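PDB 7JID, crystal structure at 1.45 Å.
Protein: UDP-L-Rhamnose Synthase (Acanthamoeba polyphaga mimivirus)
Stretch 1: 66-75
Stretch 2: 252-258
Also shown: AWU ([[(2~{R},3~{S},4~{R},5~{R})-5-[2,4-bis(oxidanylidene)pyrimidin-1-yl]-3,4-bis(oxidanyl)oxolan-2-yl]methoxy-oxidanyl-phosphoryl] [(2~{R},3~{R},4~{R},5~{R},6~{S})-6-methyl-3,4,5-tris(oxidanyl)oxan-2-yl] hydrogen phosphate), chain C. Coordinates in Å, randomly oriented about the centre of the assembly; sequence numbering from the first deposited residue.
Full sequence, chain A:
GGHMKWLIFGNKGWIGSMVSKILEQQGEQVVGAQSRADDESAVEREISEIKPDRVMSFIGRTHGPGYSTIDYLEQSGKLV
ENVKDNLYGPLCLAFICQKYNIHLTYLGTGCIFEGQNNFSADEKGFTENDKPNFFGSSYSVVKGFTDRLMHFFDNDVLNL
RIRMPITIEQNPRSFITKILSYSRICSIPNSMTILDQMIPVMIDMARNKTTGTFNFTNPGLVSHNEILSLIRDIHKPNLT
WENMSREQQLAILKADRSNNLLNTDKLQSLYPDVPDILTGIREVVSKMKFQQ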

# COMPACT_ATOMS: atom_id res chain seq x y z
N GLY A 66 -13.48 -15.01 13.25
CA GLY A 66 -14.80 -14.95 12.59
C GLY A 66 -14.72 -15.32 11.12
O GLY A 66 -15.78 -15.63 10.55
N TYR A 67 -13.54 -15.30 10.50
CA TYR A 67 -13.39 -15.48 9.03
C TYR A 67 -12.13 -16.30 8.70
O TYR A 67 -11.03 -15.73 8.79
CB TYR A 67 -13.35 -14.10 8.36
CG TYR A 67 -14.58 -13.26 8.56
CD1 TYR A 67 -15.62 -13.29 7.64
CD2 TYR A 67 -14.72 -12.43 9.67
CE1 TYR A 67 -16.76 -12.53 7.81
CE2 TYR A 67 -15.87 -11.67 9.85
CZ TYR A 67 -16.89 -11.71 8.91
OH TYR A 67 -18.03 -10.99 9.06
N SER A 68 -12.29 -17.52 8.19
CA SER A 68 -11.19 -18.47 7.86
C SER A 68 -10.59 -18.17 6.48
O SER A 68 -9.84 -19.04 5.97
CB SER A 68 -11.63 -19.91 7.92
OG SER A 68 -12.79 -20.11 7.12
N THR A 69 -10.98 -17.05 5.89
CA THR A 69 -10.63 -16.69 4.50
C THR A 69 -10.26 -15.22 4.42
O THR A 69 -10.46 -14.47 5.38
CB THR A 69 -11.76 -16.99 3.50
OG1 THR A 69 -12.73 -15.96 3.63
CG2 THR A 69 -12.36 -18.37 3.68
N ILE A 70 -9.84 -14.78 3.23
CA ILE A 70 -9.51 -13.37 2.97
C ILE A 70 -10.74 -12.49 3.15
O ILE A 70 -10.57 -11.27 3.18
CB ILE A 70 -8.88 -13.18 1.58
CG1 ILE A 70 -9.84 -13.63 0.46
CG2 ILE A 70 -7.53 -13.88 1.56
CD1 ILE A 70 -9.52 -13.04 -0.90
N ASP A 71 -11.93 -13.07 3.35
CA ASP A 71 -13.10 -12.23 3.65
C ASP A 71 -12.85 -11.41 4.92
O ASP A 71 -13.47 -10.35 5.11
CB ASP A 71 -14.34 -13.12 3.81
CG ASP A 71 -15.00 -13.43 2.49
OD1 ASP A 71 -14.43 -13.06 1.46
OD2 ASP A 71 -16.18 -13.90 2.53
N TYR A 72 -11.95 -11.88 5.77
CA TYR A 72 -11.59 -11.27 7.07
C TYR A 72 -11.24 -9.81 6.79
O TYR A 72 -11.57 -8.92 7.59
CB TYR A 72 -10.42 -12.03 7.70
CG TYR A 72 -9.77 -11.31 8.85
CD1 TYR A 72 -8.56 -10.65 8.71
CD2 TYR A 72 -10.39 -11.30 10.08
CE1 TYR A 72 -7.99 -9.95 9.76
CE2 TYR A 72 -9.82 -10.62 11.14
CZ TYR A 72 -8.60 -9.98 11.00
OH TYR A 72 -8.10 -9.29 12.08
N LEU A 73 -10.51 -9.53 5.69
CA LEU A 73 -9.98 -8.17 5.42
C LEU A 73 -11.04 -7.19 4.94
O LEU A 73 -10.71 -6.02 4.84
CB LEU A 73 -8.84 -8.22 4.39
CG LEU A 73 -7.68 -9.13 4.78
CD1 LEU A 73 -6.80 -9.41 3.57
CD2 LEU A 73 -6.91 -8.49 5.91
N GLU A 74 -12.27 -7.64 4.66
CA GLU A 74 -13.31 -6.73 4.12
C GLU A 74 -14.02 -5.96 5.26
O GLU A 74 -14.69 -4.97 4.95
CB GLU A 74 -14.30 -7.52 3.26
CG GLU A 74 -13.62 -8.27 2.12
CD GLU A 74 -12.86 -7.39 1.14
OE1 GLU A 74 -13.05 -6.15 1.19
OE2 GLU A 74 -12.07 -7.94 0.33
N GLN A 75 -13.82 -6.39 6.50
CA GLN A 75 -14.46 -5.76 7.70
C GLN A 75 -13.89 -4.35 7.94
O GLN A 75 -12.66 -4.14 7.79
CB GLN A 75 -14.18 -6.56 8.96
CG GLN A 75 -14.49 -8.03 8.87
CD GLN A 75 -14.16 -8.66 10.19
OE1 GLN A 75 -14.93 -8.54 11.15
NE2 GLN A 75 -12.99 -9.28 10.27
PA AWU C . -11.37 -19.50 0.08
O1A AWU C . -12.31 -18.37 0.31
O2A AWU C . -11.42 -20.68 1.03
O3A AWU C . -9.77 -19.19 0.16
PB AWU C . -9.04 -17.73 -0.08
O1B AWU C . -9.44 -17.00 -1.38
O2B AWU C . -9.09 -16.95 1.26
O3B AWU C . -7.57 -18.30 -0.34
C5' AWU C . -4.39 -16.56 -0.24
O5' AWU C . -5.47 -17.41 0.08
C4' AWU C . -3.67 -17.09 -1.47
O4' AWU C . -2.66 -16.17 -1.94
C3' AWU C . -4.67 -17.29 -2.56
O3' AWU C . -4.06 -18.04 -3.57
C2' AWU C . -5.88 -18.11 -2.12
C1' AWU C . -6.44 -17.64 -0.86
N1 AWU C . -15.22 -21.68 -2.65
C2 AWU C . -16.30 -22.47 -2.99
O2 AWU C . -16.22 -23.25 -3.96
N3 AWU C . -17.39 -22.48 -2.15
C4 AWU C . -17.49 -21.63 -1.10
O4 AWU C . -18.54 -21.72 -0.35
C5 AWU C . -16.39 -20.85 -0.75
C6 AWU C . -15.29 -20.79 -1.59
C1C AWU C . -14.00 -21.65 -3.51
C2C AWU C . -13.47 -20.28 -3.91
C3C AWU C . -11.96 -20.57 -4.12
C4C AWU C . -11.73 -21.64 -3.10
C5C AWU C . -10.96 -21.22 -1.87
C6' AWU C . -3.50 -16.58 1.01
O2' AWU C . -5.42 -19.42 -1.83
O2C AWU C . -14.09 -19.89 -5.11
O3C AWU C . -11.73 -21.15 -5.38
O4C AWU C . -12.99 -22.10 -2.63
O5C AWU C . -11.60 -20.02 -1.38
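Stretch 2, residues 252-258: ILKADRS

Stretch 2 has no regular helix or strand and lies against the 3-10 segment 70-74 of stretch 1 as an irregular, mostly extended strip. Lys254, with phi/psi of -82/-13, breaks the extended run between Leu253 and Ala255. The backbones come nearest at Asp71 and Lys254, whose CA atoms are 5.3 Å apart. The chains run neither parallel nor antiparallel: Lys254 touches both Tyr67 and Glu74, and Arg257 lies by Thr69 and Ile70. The two stretches together bury 389 Å².

Polar contacts centre on Asp71, which is buried and points its CA-to-CB bond toward stretch 2. Its OD2 accepts a nearly straight hydrogen bond from Lys254 N at 2.7 Å. Its OD1 forms a salt bridge with Arg257 NH1 at 3.0 Å. Arg257 NH2 adds a weak hydrogen bond to the same Asp71 OD1 at 3.1 Å. One carboxylate thus holds both the backbone at Lys254 and the guanidinium three residues on. The backbone N of Asp71 also donates to Thr69 OG1 at 3.0 Å. Within stretch 2, Arg257 NH1 also donates to Asp256 O at 3.2 Å.

The ligand joins the two stretches. Arg257 NE and Arg257 NH2 donate to AWU O1A at 2.9 and 2.8 Å. From stretch 1, Ile70 N donates to AWU O2B at 3.0 Å. Arg257 therefore links Asp71 to the diphosphate.

Nonpolar and van der Waals contacts surround these polar ones. Ile70 CG1 lies over one face of the Arg257 guanidinium, 3.9 Å from Arg257 CZ. Ala255 CB packs against Glu74 OE2 at 3.4 Å. Lys254 CB lies 3.9 Å from Glu74 CB. The Lys254 CA-to-CB bond points toward stretch 1, but the end of the chain leads away. On the way, Lys254 CE meets the edge of the Tyr67 ring, 3.9 Å from Tyr67 CE1. Ile252 and Ser258 make no contact with stretch 1.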

# COMPACT_ATOMS: atom_id res chain seq x y z
N ILE A 252 -22.76 -14.70 -1.37
CA ILE A 252 -22.65 -15.29 -0.01
C ILE A 252 -21.26 -15.03 0.57
O ILE A 252 -21.08 -15.40 1.74
CB ILE A 252 -23.07 -16.77 0.03
CG1 ILE A 252 -22.22 -17.69 -0.85
CG2 ILE A 252 -24.56 -16.90 -0.32
CD1 ILE A 252 -22.09 -19.08 -0.31
N LEU A 253 -20.32 -14.50 -0.22
CA LEU A 253 -18.97 -14.15 0.34
C LEU A 253 -18.87 -12.63 0.53
O LEU A 253 -19.66 -11.88 -0.06
CB LEU A 253 -17.85 -14.66 -0.59
CG LEU A 253 -17.84 -16.16 -0.88
CD1 LEU A 253 -16.64 -16.53 -1.71
CD2 LEU A 253 -17.86 -16.92 0.44
N LYS A 254 -17.89 -12.15 1.31
CA LYS A 254 -17.71 -10.68 1.47
C LYS A 254 -16.92 -10.10 0.30
O LYS A 254 -16.82 -8.88 0.21
CB LYS A 254 -16.94 -10.36 2.76
CG LYS A 254 -17.57 -10.90 4.05
CD LYS A 254 -19.05 -10.67 4.18
CE LYS A 254 -19.59 -11.29 5.46
NZ LYS A 254 -21.04 -11.56 5.39
N ALA A 255 -16.29 -10.93 -0.52
CA ALA A 255 -15.44 -10.47 -1.63
C ALA A 255 -15.50 -11.52 -2.74
O ALA A 255 -15.84 -12.70 -2.46
CB ALA A 255 -14.01 -10.28 -1.13
N ASP A 256 -15.14 -11.14 -3.94
CA ASP A 256 -14.95 -12.09 -5.06
C ASP A 256 -13.62 -12.84 -4.90
O ASP A 256 -12.93 -12.68 -3.86
CB ASP A 256 -14.94 -11.32 -6.38
CG ASP A 256 -15.34 -12.11 -7.62
OD1 ASP A 256 -15.57 -13.35 -7.52
OD2 ASP A 256 -15.45 -11.47 -8.69
N ARG A 257 -13.38 -13.76 -5.82
CA ARG A 257 -12.18 -14.65 -5.82
C ARG A 257 -11.52 -14.59 -7.20
O ARG A 257 -12.18 -14.48 -8.25
CB ARG A 257 -12.48 -16.08 -5.39
CG ARG A 257 -13.01 -16.27 -3.98
CD ARG A 257 -12.03 -15.80 -2.94
NE ARG A 257 -12.43 -16.14 -1.59
CZ ARG A 257 -13.08 -15.35 -0.75
NH1 ARG A 257 -13.49 -14.15 -1.12
NH2 ARG A 257 -13.29 -15.78 0.48
N SER A 258 -10.19 -14.59 -7.18
CA SER A 258 -9.34 -14.58 -8.38
C SER A 258 -9.42 -15.96 -9.06
O SER A 258 -9.31 -17.00 -8.37
CB SER A 258 -7.93 -14.34 -7.97
OG SER A 258 -7.03 -14.48 -9.05